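Local coordinates for protein histidine--tRNA ligase (Staphylococcus aureus, PDB 1QE0) that catalyses the ATP-dependent attachment of L-histidine to tRNA(His), working as a homodimeric class II aminoacyl-tRNA synthetase, at residues G338-R343 / I386-L391; Y33-I38 / A141-M146; G133-S138 / S300-G305; F154-L159 / L269-P274. One frame throughout, in Å; residues are numbered along the deposited sequence.

Contact 1 (G338-R343 / I386-L391); sequences GDQADR and IGDQEL
Ala341 points its methyl group at the backbone of the other segment, CB lying 3.2 Å from Ile386 O and 3.8 Å from Gly387 CA. Leu391 closes over the same turn: its CD2 branch is 3.5 Å from Ala341 CA and equally close to Gln340 CG, the glutamine and leucine sliding past each other in opposite directions. With CG anti to the backbone N (chi1 179°) and the chain extended, Gln340 carries its amide obliquely across Asp388, NE2 standing 3.4 Å from OD2 with the two planes 76° apart. A water joins the pair, donating to Asp388 O and accepting weakly from Gln340 NE2. In the alpha/beta anticodon-binding domain, helices 338-353 and 388-393 each follow one of two neighbouring parallel strands, so both helices start at the same end of the sheet. An acidic group there, such as Asp388, would probably be favoured in its charged form. Behind this layer, Ile386 shares backbone hydrogen bonds with Val335 and Met337, while its CG2 reaches Ala341 CB at 4.0 Å. Gly387 is the N-cap of the second helix, its N bonded weakly to Glu390 OE1. Asp342, turned away from this interface, forms a salt bridge with Lys361 and a hydrogen bond with Thr336.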
loop_
_atom_site.group_PDB
_atom_site.type_symbol
_atom_site.label_atom_id
_atom_site.label_comp_id
_atom_site.label_asym_id
_atom_site.label_seq_id
_atom_site.Cartn_x
_atom_site.Cartn_y
_atom_site.Cartn_z
ATOM N N GLY A 338 39.835 9.670 -11.448
ATOM C CA GLY A 338 40.526 10.593 -10.563
ATOM C C GLY A 338 39.645 11.577 -9.791
ATOM O O GLY A 338 38.527 11.870 -10.220
ATOM N N ASP A 339 40.193 12.134 -8.703
ATOM C CA ASP A 339 39.499 13.058 -7.795
ATOM C C ASP A 339 38.736 14.213 -8.361
ATOM O O ASP A 339 37.591 14.415 -7.974
ATOM C CB ASP A 339 40.450 13.593 -6.741
ATOM C CG ASP A 339 41.007 12.499 -5.868
ATOM O OD1 ASP A 339 40.207 11.660 -5.374
ATOM O OD2 ASP A 339 42.249 12.473 -5.695
ATOM N N GLN A 340 39.367 14.987 -9.241
ATOM C CA GLN A 340 38.718 16.156 -9.851
ATOM C C GLN A 340 37.410 15.762 -10.506
ATOM O O GLN A 340 36.357 16.260 -10.143
ATOM C CB GLN A 340 39.636 16.821 -10.889
ATOM C CG GLN A 340 39.016 18.043 -11.593
ATOM C CD GLN A 340 39.957 18.727 -12.596
ATOM O OE1 GLN A 340 40.492 19.800 -12.320
ATOM N NE2 GLN A 340 40.132 18.124 -13.767
ATOM N N ALA A 341 37.493 14.803 -11.423
ATOM C CA ALA A 341 36.340 14.313 -12.146
ATOM C C ALA A 341 35.355 13.708 -11.173
ATOM O O ALA A 341 34.152 13.948 -11.279
ATOM C CB ALA A 341 36.767 13.292 -13.162
ATOM N N ASP A 342 35.854 12.957 -10.200
ATOM C CA ASP A 342 34.966 12.351 -9.229
ATOM C C ASP A 342 34.176 13.318 -8.356
ATOM O O ASP A 342 33.020 13.062 -8.015
ATOM C CB ASP A 342 35.707 11.414 -8.316
ATOM C CG ASP A 342 34.783 10.769 -7.343
ATOM O OD1 ASP A 342 34.803 11.186 -6.163
ATOM O OD2 ASP A 342 33.983 9.904 -7.783
ATOM N N ARG A 343 34.820 14.395 -7.934
ATOM C CA ARG A 343 34.158 15.372 -7.100
ATOM C C ARG A 343 33.151 16.144 -7.903
ATOM O O ARG A 343 32.233 16.714 -7.337
ATOM C CB ARG A 343 35.171 16.284 -6.426
ATOM C CG ARG A 343 35.946 15.555 -5.343
ATOM C CD ARG A 343 36.724 16.516 -4.488
ATOM N NE ARG A 343 37.950 16.930 -5.156
ATOM C CZ ARG A 343 39.144 16.397 -4.917
ATOM N NH1 ARG A 343 40.204 16.846 -5.575
ATOM N NH2 ARG A 343 39.277 15.412 -4.023
ATOM N N ILE A 386 33.681 10.405 -16.930
ATOM C CA ILE A 386 34.176 11.766 -16.760
ATOM C C ILE A 386 35.597 11.684 -16.273
ATOM O O ILE A 386 35.879 11.030 -15.272
ATOM C CB ILE A 386 33.382 12.576 -15.720
ATOM C CG1 ILE A 386 31.893 12.576 -16.033
ATOM C CG2 ILE A 386 33.834 14.017 -15.738
ATOM C CD1 ILE A 386 31.087 13.250 -14.975
ATOM N N GLY A 387 36.479 12.341 -17.007
ATOM C CA GLY A 387 37.891 12.373 -16.679
ATOM C C GLY A 387 38.300 13.814 -16.864
ATOM O O GLY A 387 37.506 14.605 -17.346
ATOM N N ASP A 388 39.550 14.151 -16.612
ATOM C CA ASP A 388 39.944 15.535 -16.738
ATOM C C ASP A 388 39.912 16.094 -18.163
ATOM O O ASP A 388 39.661 17.283 -18.346
ATOM C CB ASP A 388 41.281 15.783 -16.035
ATOM C CG ASP A 388 41.399 15.057 -14.661
ATOM O OD1 ASP A 388 42.560 14.799 -14.238
ATOM O OD2 ASP A 388 40.361 14.733 -14.016
ATOM N N GLN A 389 40.096 15.261 -19.178
ATOM C CA GLN A 389 40.052 15.804 -20.527
ATOM C C GLN A 389 38.639 16.240 -20.855
ATOM O O GLN A 389 38.431 17.299 -21.433
ATOM C CB GLN A 389 40.601 14.832 -21.569
ATOM C CG GLN A 389 40.087 13.416 -21.459
ATOM C CD GLN A 389 40.564 12.523 -22.621
ATOM O OE1 GLN A 389 40.696 12.986 -23.746
ATOM N NE2 GLN A 389 40.829 11.242 -22.335
ATOM N N GLU A 390 37.665 15.463 -20.394
ATOM C CA GLU A 390 36.240 15.757 -20.608
ATOM C C GLU A 390 35.841 16.979 -19.780
ATOM O O GLU A 390 34.976 17.769 -20.167
ATOM C CB GLU A 390 35.365 14.568 -20.173
ATOM C CG GLU A 390 35.492 13.316 -21.040
ATOM C CD GLU A 390 36.681 12.411 -20.684
ATOM O OE1 GLU A 390 37.302 12.580 -19.620
ATOM O OE2 GLU A 390 36.992 11.485 -21.466
ATOM N N LEU A 391 36.517 17.141 -18.651
ATOM C CA LEU A 391 36.239 18.225 -17.733
ATOM C C LEU A 391 36.614 19.560 -18.319
ATOM O O LEU A 391 36.023 20.567 -17.977
ATOM C CB LEU A 391 36.964 17.985 -16.407
ATOM C CG LEU A 391 36.143 18.078 -15.121
ATOM C CD1 LEU A 391 34.697 17.733 -15.371
ATOM C CD2 LEU A 391 36.741 17.160 -14.092
HETATM O O HOH W 1 40.084 19.490 -16.210
#

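Contact 2 (Y33-I38 / A141-M146); sequences YNYKEI and AEVLAM
Three partners grip Glu142 OE2: Lys103 in a salt bridge, Arg353 of the second subunit in another, and a hydrogen bond with the hydroxyl of Tyr363 of that subunit. The other oxygen, OE1, accepts a hydrogen bond from Tyr35 OH at 2.8 Å. Glutamate and tyrosine meet tip to tip, the hydroxyl approaching OE1 nearly along its C-O axis; OE1 lies at the ring edge, near its plane, with the carboxylate turned 69° from the ring. An extended Glu142 chain, CG anti to the backbone N, spans the distance, and Val143 CG1 packs 3.7 Å from the same hydroxyl. Beside this polar tie, Met146 serves two aromatic rings. Its CG stands almost centrally over a face of Tyr33, 4.0 Å from the ring centroid and 9° off the normal. A bend at the sulfur (chi3 -77°) then swings CE over a face of Tyr35, 3.7 Å from that centroid, while CE also touches Tyr33 CG at 3.5 Å. SD lies 4.9 Å from the centroid of each of the Tyr33 and Tyr35 rings, a double Met-aromatic contact. Tyr33 OH is held by His149. Between the tyrosines Asn34, with positive phi, is the C-prime residue of a Schellman motif ending helix 13-33. That long helix, passing into a strand at the subunit interface, is consistent with motif 1 of class II synthetases.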
loop_
_atom_site.group_PDB
_atom_site.type_symbol
_atom_site.label_atom_id
_atom_site.label_comp_id
_atom_site.label_asym_id
_atom_site.label_seq_id
_atom_site.Cartn_x
_atom_site.Cartn_y
_atom_site.Cartn_z
ATOM N N TYR A 33 -13.618 3.421 -9.027
ATOM C CA TYR A 33 -14.799 2.886 -8.355
ATOM C C TYR A 33 -15.211 3.751 -7.201
ATOM O O TYR A 33 -16.286 3.553 -6.631
ATOM C CB TYR A 33 -14.526 1.484 -7.849
ATOM C CG TYR A 33 -14.386 0.499 -8.967
ATOM C CD1 TYR A 33 -15.475 -0.285 -9.346
ATOM C CD2 TYR A 33 -13.188 0.396 -9.708
ATOM C CE1 TYR A 33 -15.402 -1.136 -10.443
ATOM C CE2 TYR A 33 -13.095 -0.457 -10.815
ATOM C CZ TYR A 33 -14.218 -1.207 -11.181
ATOM O OH TYR A 33 -14.232 -1.932 -12.337
ATOM N N ASN A 34 -14.304 4.629 -6.786
ATOM C CA ASN A 34 -14.577 5.554 -5.709
ATOM C C ASN A 34 -14.561 4.962 -4.293
ATOM O O ASN A 34 -15.354 5.387 -3.421
ATOM C CB ASN A 34 -15.889 6.278 -5.990
ATOM C CG ASN A 34 -16.121 7.430 -5.065
ATOM O OD1 ASN A 34 -15.194 8.157 -4.727
ATOM N ND2 ASN A 34 -17.367 7.604 -4.626
ATOM N N TYR A 35 -13.692 3.968 -4.067
ATOM C CA TYR A 35 -13.540 3.383 -2.740
ATOM C C TYR A 35 -12.359 4.112 -2.125
ATOM O O TYR A 35 -11.382 4.407 -2.826
ATOM C CB TYR A 35 -13.236 1.915 -2.825
ATOM C CG TYR A 35 -14.454 1.104 -3.078
ATOM C CD1 TYR A 35 -14.953 0.235 -2.117
ATOM C CD2 TYR A 35 -15.132 1.214 -4.257
ATOM C CE1 TYR A 35 -16.116 -0.514 -2.345
ATOM C CE2 TYR A 35 -16.305 0.475 -4.491
ATOM C CZ TYR A 35 -16.787 -0.384 -3.529
ATOM O OH TYR A 35 -17.958 -1.080 -3.758
ATOM N N LYS A 36 -12.460 4.439 -0.836
ATOM C CA LYS A 36 -11.419 5.170 -0.123
ATOM C C LYS A 36 -10.616 4.275 0.830
ATOM O O LYS A 36 -11.181 3.398 1.472
ATOM C CB LYS A 36 -12.070 6.307 0.634
ATOM C CG LYS A 36 -13.163 7.041 -0.141
ATOM C CD LYS A 36 -12.663 7.829 -1.354
ATOM C CE LYS A 36 -13.783 8.686 -1.945
ATOM N NZ LYS A 36 -13.381 9.384 -3.208
ATOM N N GLU A 37 -9.313 4.532 0.952
ATOM C CA GLU A 37 -8.441 3.707 1.784
ATOM C C GLU A 37 -8.469 3.999 3.261
ATOM O O GLU A 37 -8.431 5.144 3.662
ATOM C CB GLU A 37 -6.993 3.796 1.334
ATOM C CG GLU A 37 -6.137 2.748 2.034
ATOM C CD GLU A 37 -4.650 2.889 1.790
ATOM O OE1 GLU A 37 -4.163 3.993 1.484
ATOM O OE2 GLU A 37 -3.946 1.885 1.948
ATOM N N ILE A 38 -8.500 2.955 4.072
ATOM C CA ILE A 38 -8.503 3.127 5.508
ATOM C C ILE A 38 -7.377 2.210 5.984
ATOM O O ILE A 38 -7.108 1.186 5.364
ATOM C CB ILE A 38 -9.873 2.717 6.113
ATOM C CG1 ILE A 38 -9.924 2.963 7.625
ATOM C CG2 ILE A 38 -10.172 1.246 5.823
ATOM C CD1 ILE A 38 -11.230 2.493 8.235
ATOM N N ALA A 141 -23.422 -5.935 -8.161
ATOM C CA ALA A 141 -22.853 -5.969 -9.500
ATOM C C ALA A 141 -21.569 -5.132 -9.542
ATOM O O ALA A 141 -20.559 -5.595 -10.068
ATOM C CB ALA A 141 -23.851 -5.485 -10.541
ATOM N N GLU A 142 -21.575 -3.951 -8.920
ATOM C CA GLU A 142 -20.378 -3.099 -8.922
ATOM C C GLU A 142 -19.170 -3.780 -8.294
ATOM O O GLU A 142 -18.048 -3.638 -8.822
ATOM C CB GLU A 142 -20.612 -1.782 -8.193
ATOM C CG GLU A 142 -19.364 -0.935 -8.085
ATOM C CD GLU A 142 -19.553 0.242 -7.162
ATOM O OE1 GLU A 142 -19.261 0.083 -5.955
ATOM O OE2 GLU A 142 -19.990 1.316 -7.637
ATOM N N VAL A 143 -19.381 -4.504 -7.181
ATOM C CA VAL A 143 -18.259 -5.170 -6.570
ATOM C C VAL A 143 -17.839 -6.388 -7.341
ATOM O O VAL A 143 -16.657 -6.730 -7.320
ATOM C CB VAL A 143 -18.420 -5.503 -5.092
ATOM C CG1 VAL A 143 -19.308 -4.499 -4.380
ATOM C CG2 VAL A 143 -18.817 -6.906 -4.895
ATOM N N LEU A 144 -18.769 -7.020 -8.070
ATOM C CA LEU A 144 -18.420 -8.226 -8.866
ATOM C C LEU A 144 -17.708 -7.849 -10.142
ATOM O O LEU A 144 -16.797 -8.537 -10.568
ATOM C CB LEU A 144 -19.628 -9.073 -9.222
ATOM C CG LEU A 144 -20.299 -9.758 -8.043
ATOM C CD1 LEU A 144 -21.608 -10.325 -8.530
ATOM C CD2 LEU A 144 -19.423 -10.815 -7.439
ATOM N N ALA A 145 -18.141 -6.767 -10.765
ATOM C CA ALA A 145 -17.509 -6.277 -11.967
ATOM C C ALA A 145 -16.078 -5.853 -11.579
ATOM O O ALA A 145 -15.124 -6.044 -12.352
ATOM C CB ALA A 145 -18.280 -5.103 -12.482
ATOM N N MET A 146 -15.933 -5.310 -10.364
ATOM C CA MET A 146 -14.638 -4.857 -9.839
ATOM C C MET A 146 -13.671 -6.029 -9.598
ATOM O O MET A 146 -12.531 -6.004 -10.086
ATOM C CB MET A 146 -14.840 -4.071 -8.527
ATOM C CG MET A 146 -13.554 -3.575 -7.873
ATOM S SD MET A 146 -13.780 -3.174 -6.120
ATOM C CE MET A 146 -14.553 -1.676 -6.244
#

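Contact 3 (G133-S138 / S300-G305); sequences GAENPS and SETGIG
The flat carboxamide of Asn136 receives two donors over one face: Ser138 N at 2.8 Å and Ser138 OG at 2.7 Å both bond to Asn136 OD1, each about 50° out of the carbonyl plane. This is an N-cap, with Asn136 CG anti to its backbone N so that the amide folds back on the first turn of helix 137-153. Two further flat groups, both carboxylates, border the contact itself. Glu135 extends its chain across Thr302 at about a right angle and sets OE2 3.3 Å from Thr302 CG2, whereas Glu301, bent at chi2, brings OE1 to 3.2 Å from Gly133 CA. The tie between the segments is a backbone bond, Gly133 N to Thr302 O, 2.8 Å long, almost straight at 173° and lying in the carbonyl plane. It carries the antiparallel ladder of strands 123-132 and 302-309 one step further, beyond the backbone pairing of Ile304 with Ala131. Strand 302-309, followed by helix 310-319 and rich in glycine, is consistent with motif 3 of the class II catalytic fold, which in this family contributes to ATP binding. Gly133 leaves the ladder with phi 96°, a conformation suited to glycine, and thereby turns the chain across Thr302. Thr302 faces that turn, CB 3.8 Å from Glu135 CB and OG1 3.4 Å from Glu135 N. Glu135 OE2 has a long, weak ion pair with Arg288, and Asn136 and Ser138 pack on Tyr363 of the second subunit.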
loop_
_atom_site.group_PDB
_atom_site.type_symbol
_atom_site.label_atom_id
_atom_site.label_comp_id
_atom_site.label_asym_id
_atom_site.label_seq_id
_atom_site.Cartn_x
_atom_site.Cartn_y
_atom_site.Cartn_z
ATOM N N GLY A 133 -23.976 -0.083 3.997
ATOM C CA GLY A 133 -25.075 0.846 3.970
ATOM C C GLY A 133 -25.879 0.989 2.697
ATOM O O GLY A 133 -26.397 2.073 2.442
ATOM N N ALA A 134 -26.026 -0.064 1.897
ATOM C CA ALA A 134 -26.825 0.058 0.680
ATOM C C ALA A 134 -27.136 -1.267 0.035
ATOM O O ALA A 134 -26.587 -1.566 -1.029
ATOM C CB ALA A 134 -26.129 0.955 -0.322
ATOM N N GLU A 135 -28.024 -2.056 0.635
ATOM C CA GLU A 135 -28.364 -3.356 0.038
ATOM C C GLU A 135 -29.002 -3.098 -1.308
ATOM O O GLU A 135 -30.111 -2.594 -1.375
ATOM C CB GLU A 135 -29.334 -4.128 0.909
ATOM C CG GLU A 135 -29.641 -5.504 0.386
ATOM C CD GLU A 135 -30.272 -6.349 1.449
ATOM O OE1 GLU A 135 -31.504 -6.193 1.625
ATOM O OE2 GLU A 135 -29.536 -7.120 2.136
ATOM N N ASN A 136 -28.353 -3.512 -2.379
ATOM C CA ASN A 136 -28.896 -3.192 -3.676
ATOM C C ASN A 136 -28.154 -3.964 -4.754
ATOM O O ASN A 136 -26.928 -3.919 -4.834
ATOM C CB ASN A 136 -28.731 -1.666 -3.868
ATOM C CG ASN A 136 -29.050 -1.187 -5.270
ATOM O OD1 ASN A 136 -29.275 -1.965 -6.184
ATOM N ND2 ASN A 136 -29.029 0.115 -5.452
ATOM N N PRO A 137 -28.885 -4.729 -5.565
ATOM C CA PRO A 137 -28.303 -5.511 -6.650
ATOM C C PRO A 137 -27.264 -4.735 -7.438
ATOM O O PRO A 137 -26.198 -5.247 -7.703
ATOM C CB PRO A 137 -29.508 -5.809 -7.520
ATOM C CG PRO A 137 -30.575 -6.045 -6.504
ATOM C CD PRO A 137 -30.322 -5.016 -5.421
ATOM N N SER A 138 -27.535 -3.484 -7.764
ATOM C CA SER A 138 -26.583 -2.721 -8.535
ATOM C C SER A 138 -25.276 -2.544 -7.793
ATOM O O SER A 138 -24.250 -2.347 -8.429
ATOM C CB SER A 138 -27.158 -1.372 -8.907
ATOM O OG SER A 138 -27.482 -0.661 -7.732
ATOM N N SER A 300 -27.727 -1.842 12.136
ATOM C CA SER A 300 -28.089 -3.028 11.366
ATOM C C SER A 300 -27.740 -2.855 9.898
ATOM O O SER A 300 -28.407 -3.434 9.031
ATOM C CB SER A 300 -29.572 -3.338 11.494
ATOM O OG SER A 300 -29.913 -3.540 12.839
ATOM N N GLU A 301 -26.714 -2.062 9.608
ATOM C CA GLU A 301 -26.315 -1.852 8.236
ATOM C C GLU A 301 -26.056 -3.139 7.483
ATOM O O GLU A 301 -25.652 -4.150 8.064
ATOM C CB GLU A 301 -25.056 -1.017 8.172
ATOM C CG GLU A 301 -25.217 0.357 8.723
ATOM C CD GLU A 301 -26.253 1.155 7.994
ATOM O OE1 GLU A 301 -26.545 0.807 6.828
ATOM O OE2 GLU A 301 -26.761 2.135 8.598
ATOM N N THR A 302 -26.366 -3.092 6.190
ATOM C CA THR A 302 -26.154 -4.191 5.255
ATOM C C THR A 302 -24.798 -3.897 4.632
ATOM O O THR A 302 -24.319 -2.771 4.713
ATOM C CB THR A 302 -27.240 -4.219 4.138
ATOM O OG1 THR A 302 -27.822 -2.913 3.956
ATOM C CG2 THR A 302 -28.316 -5.189 4.491
ATOM N N GLY A 303 -24.183 -4.887 4.004
ATOM C CA GLY A 303 -22.884 -4.653 3.399
ATOM C C GLY A 303 -22.358 -5.829 2.600
ATOM O O GLY A 303 -22.807 -6.967 2.783
ATOM N N ILE A 304 -21.403 -5.548 1.720
ATOM C CA ILE A 304 -20.785 -6.553 0.871
ATOM C C ILE A 304 -19.320 -6.202 0.786
ATOM O O ILE A 304 -18.944 -5.026 0.805
ATOM C CB ILE A 304 -21.387 -6.533 -0.587
ATOM C CG1 ILE A 304 -20.787 -7.643 -1.463
ATOM C CG2 ILE A 304 -21.182 -5.185 -1.230
ATOM C CD1 ILE A 304 -21.289 -7.635 -2.858
ATOM N N GLY A 305 -18.495 -7.226 0.661
ATOM C CA GLY A 305 -17.074 -7.001 0.527
ATOM C C GLY A 305 -16.413 -8.270 0.058
ATOM O O GLY A 305 -17.096 -9.281 -0.151
#

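Contact 4 (F154-L159 / L269-P274); sequences FGLKHL and LMMDNP
An antiparallel non-hydrogen-bonded pair, Leu159 with Met271, opens the pairing of strand 159-165 with strand 265-272 in the catalytic-domain sheet. Next to it, Asp272 N donates to His158 O at 2.9 Å; the bond is nearly linear (169°) and in the plane of the carbonyl. The same oxygen receives Met271 CA at 3.5 Å, and Leu159 CA in turn sits 3.0 Å from Met270 O, so CA-H...O contacts supplement the single amide bond. Leu159 and Met271 project to one face of the sheet. There Met271, its CG anti to the backbone N but the chain bent at chi2 and chi3, hooks its methyl toward the incoming chain: CE lies 3.4 Å from Leu159 CD1 and 3.8 Å from Leu156 CG, the Met271 and Leu156 side chains crossing at about a right angle. Leu269 CD2 completes the apolar patch at 3.7 Å from Leu159 CG. Beyond the amide bond, His158 lays its CB 3.5 Å from Asp272 O, while the aspartate's carboxylate turns to Lys160 in a salt bridge. Gly155 ends the preceding helix 137-153 in a Schellman motif. From that helix Tyr151 touches Leu156, Leu159 and Leu269; Leu283 of strand 280-290 packs on Leu159 and Met271, and Leu313 and Leu317 of helix 310-319 adjoin Leu156.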
loop_
_atom_site.group_PDB
_atom_site.type_symbol
_atom_site.label_atom_id
_atom_site.label_comp_id
_atom_site.label_asym_id
_atom_site.label_seq_id
_atom_site.Cartn_x
_atom_site.Cartn_y
_atom_site.Cartn_z
ATOM N N PHE A 154 -4.513 -7.066 -14.781
ATOM C CA PHE A 154 -3.145 -7.534 -14.747
ATOM C C PHE A 154 -2.842 -8.488 -15.875
ATOM O O PHE A 154 -1.716 -8.945 -16.003
ATOM C CB PHE A 154 -2.847 -8.190 -13.399
ATOM C CG PHE A 154 -2.738 -7.215 -12.270
ATOM C CD1 PHE A 154 -1.630 -6.360 -12.182
ATOM C CD2 PHE A 154 -3.733 -7.133 -11.306
ATOM C CE1 PHE A 154 -1.507 -5.449 -11.156
ATOM C CE2 PHE A 154 -3.628 -6.221 -10.260
ATOM C CZ PHE A 154 -2.509 -5.371 -10.183
ATOM N N GLY A 155 -3.860 -8.836 -16.650
ATOM C CA GLY A 155 -3.671 -9.739 -17.771
ATOM C C GLY A 155 -3.991 -11.199 -17.513
ATOM O O GLY A 155 -3.802 -12.039 -18.398
ATOM N N LEU A 156 -4.413 -11.531 -16.297
ATOM C CA LEU A 156 -4.755 -12.909 -15.976
ATOM C C LEU A 156 -5.853 -13.270 -16.921
ATOM O O LEU A 156 -6.651 -12.419 -17.298
ATOM C CB LEU A 156 -5.247 -13.036 -14.558
ATOM C CG LEU A 156 -4.223 -13.410 -13.493
ATOM C CD1 LEU A 156 -2.886 -13.698 -14.119
ATOM C CD2 LEU A 156 -4.144 -12.319 -12.435
ATOM N N LYS A 157 -5.935 -14.539 -17.279
ATOM C CA LYS A 157 -6.933 -14.908 -18.244
ATOM C C LYS A 157 -7.757 -16.133 -18.051
ATOM O O LYS A 157 -8.763 -16.275 -18.734
ATOM C CB LYS A 157 -6.296 -14.976 -19.621
ATOM C CG LYS A 157 -6.750 -13.900 -20.584
ATOM C CD LYS A 157 -5.713 -13.782 -21.676
ATOM C CE LYS A 157 -4.442 -13.132 -21.142
ATOM N NZ LYS A 157 -4.530 -11.703 -21.435
ATOM N N HIS A 158 -7.358 -17.065 -17.206
ATOM C CA HIS A 158 -8.205 -18.252 -17.079
ATOM C C HIS A 158 -9.030 -18.196 -15.807
ATOM O O HIS A 158 -9.079 -19.136 -15.004
ATOM C CB HIS A 158 -7.383 -19.545 -17.271
ATOM C CG HIS A 158 -6.913 -19.742 -18.690
ATOM N ND1 HIS A 158 -7.364 -18.970 -19.746
ATOM C CD2 HIS A 158 -6.062 -20.646 -19.237
ATOM C CE1 HIS A 158 -6.819 -19.390 -20.874
ATOM N NE2 HIS A 158 -6.028 -20.407 -20.589
ATOM N N LEU A 159 -9.658 -17.030 -15.645
ATOM C CA LEU A 159 -10.507 -16.702 -14.499
ATOM C C LEU A 159 -11.873 -17.339 -14.652
ATOM O O LEU A 159 -12.318 -17.609 -15.764
ATOM C CB LEU A 159 -10.662 -15.179 -14.359
ATOM C CG LEU A 159 -9.578 -14.420 -13.606
ATOM C CD1 LEU A 159 -8.525 -15.394 -13.121
ATOM C CD2 LEU A 159 -9.003 -13.347 -14.504
ATOM N N LEU A 269 -13.732 -15.996 -7.085
ATOM C CA LEU A 269 -13.137 -15.816 -8.407
ATOM C C LEU A 269 -12.126 -16.925 -8.451
ATOM O O LEU A 269 -11.408 -17.158 -7.463
ATOM C CB LEU A 269 -12.394 -14.486 -8.537
ATOM C CG LEU A 269 -12.389 -13.833 -9.929
ATOM C CD1 LEU A 269 -11.397 -12.745 -10.028
ATOM C CD2 LEU A 269 -12.091 -14.811 -10.984
ATOM N N MET A 270 -12.094 -17.667 -9.547
ATOM C CA MET A 270 -11.121 -18.731 -9.602
ATOM C C MET A 270 -10.296 -18.794 -10.865
ATOM O O MET A 270 -10.647 -18.234 -11.907
ATOM C CB MET A 270 -11.715 -20.094 -9.206
ATOM C CG MET A 270 -13.200 -20.099 -8.892
ATOM S SD MET A 270 -13.646 -21.517 -7.889
ATOM C CE MET A 270 -12.743 -21.146 -6.431
ATOM N N MET A 271 -9.104 -19.337 -10.661
ATOM C CA MET A 271 -8.079 -19.493 -11.663
ATOM C C MET A 271 -7.925 -20.948 -11.974
ATOM O O MET A 271 -7.752 -21.796 -11.080
ATOM C CB MET A 271 -6.759 -18.943 -11.092
ATOM C CG MET A 271 -5.436 -19.472 -11.672
ATOM S SD MET A 271 -4.698 -18.416 -12.953
ATOM C CE MET A 271 -5.468 -16.877 -12.641
ATOM N N ASP A 272 -8.065 -21.229 -13.253
ATOM C CA ASP A 272 -7.894 -22.567 -13.756
ATOM C C ASP A 272 -6.422 -22.582 -14.158
ATOM O O ASP A 272 -6.022 -21.875 -15.100
ATOM C CB ASP A 272 -8.758 -22.790 -15.009
ATOM C CG ASP A 272 -10.245 -22.846 -14.708
ATOM O OD1 ASP A 272 -11.027 -22.236 -15.484
ATOM O OD2 ASP A 272 -10.623 -23.522 -13.723
ATOM N N ASN A 273 -5.599 -23.292 -13.396
ATOM C CA ASN A 273 -4.191 -23.387 -13.743
ATOM C C ASN A 273 -3.590 -24.710 -13.300
ATOM O O ASN A 273 -3.372 -24.930 -12.112
ATOM C CB ASN A 273 -3.391 -22.212 -13.192
ATOM C CG ASN A 273 -2.061 -22.040 -13.902
ATOM O OD1 ASN A 273 -1.162 -22.886 -13.757
ATOM N ND2 ASN A 273 -1.932 -20.964 -14.697
ATOM N N PRO A 274 -3.269 -25.590 -14.272
ATOM C CA PRO A 274 -2.685 -26.933 -14.145
ATOM C C PRO A 274 -1.466 -27.084 -13.228
ATOM O O PRO A 274 -1.247 -28.165 -12.667
ATOM C CB PRO A 274 -2.360 -27.306 -15.600
ATOM C CG PRO A 274 -2.110 -25.981 -16.240
ATOM C CD PRO A 274 -3.274 -25.190 -15.690
#

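Three contacts belong to the catalytic domain and one to the anticodon-binding domain. Contacts 2 and 3 have centres about 12 Å apart and join directly, Val143 CG2 meeting Ile304 CD1 at 3.3 Å; both use helix 137-153, which leads on into contact 4, centred about 20 Å from contact 2. All three reach one mixed sheet; contact 3 includes probable motif 3 of the ATP site, contact 2 the end of probable motif 1. Contact 1 lies apart, its centre about 55 Å from that of contact 2. Contacts 2 and 3 both meet Tyr363 of the second subunit, and contact 1 packs on Tyr241 of that subunit, whereas contact 4 stays within its own chain.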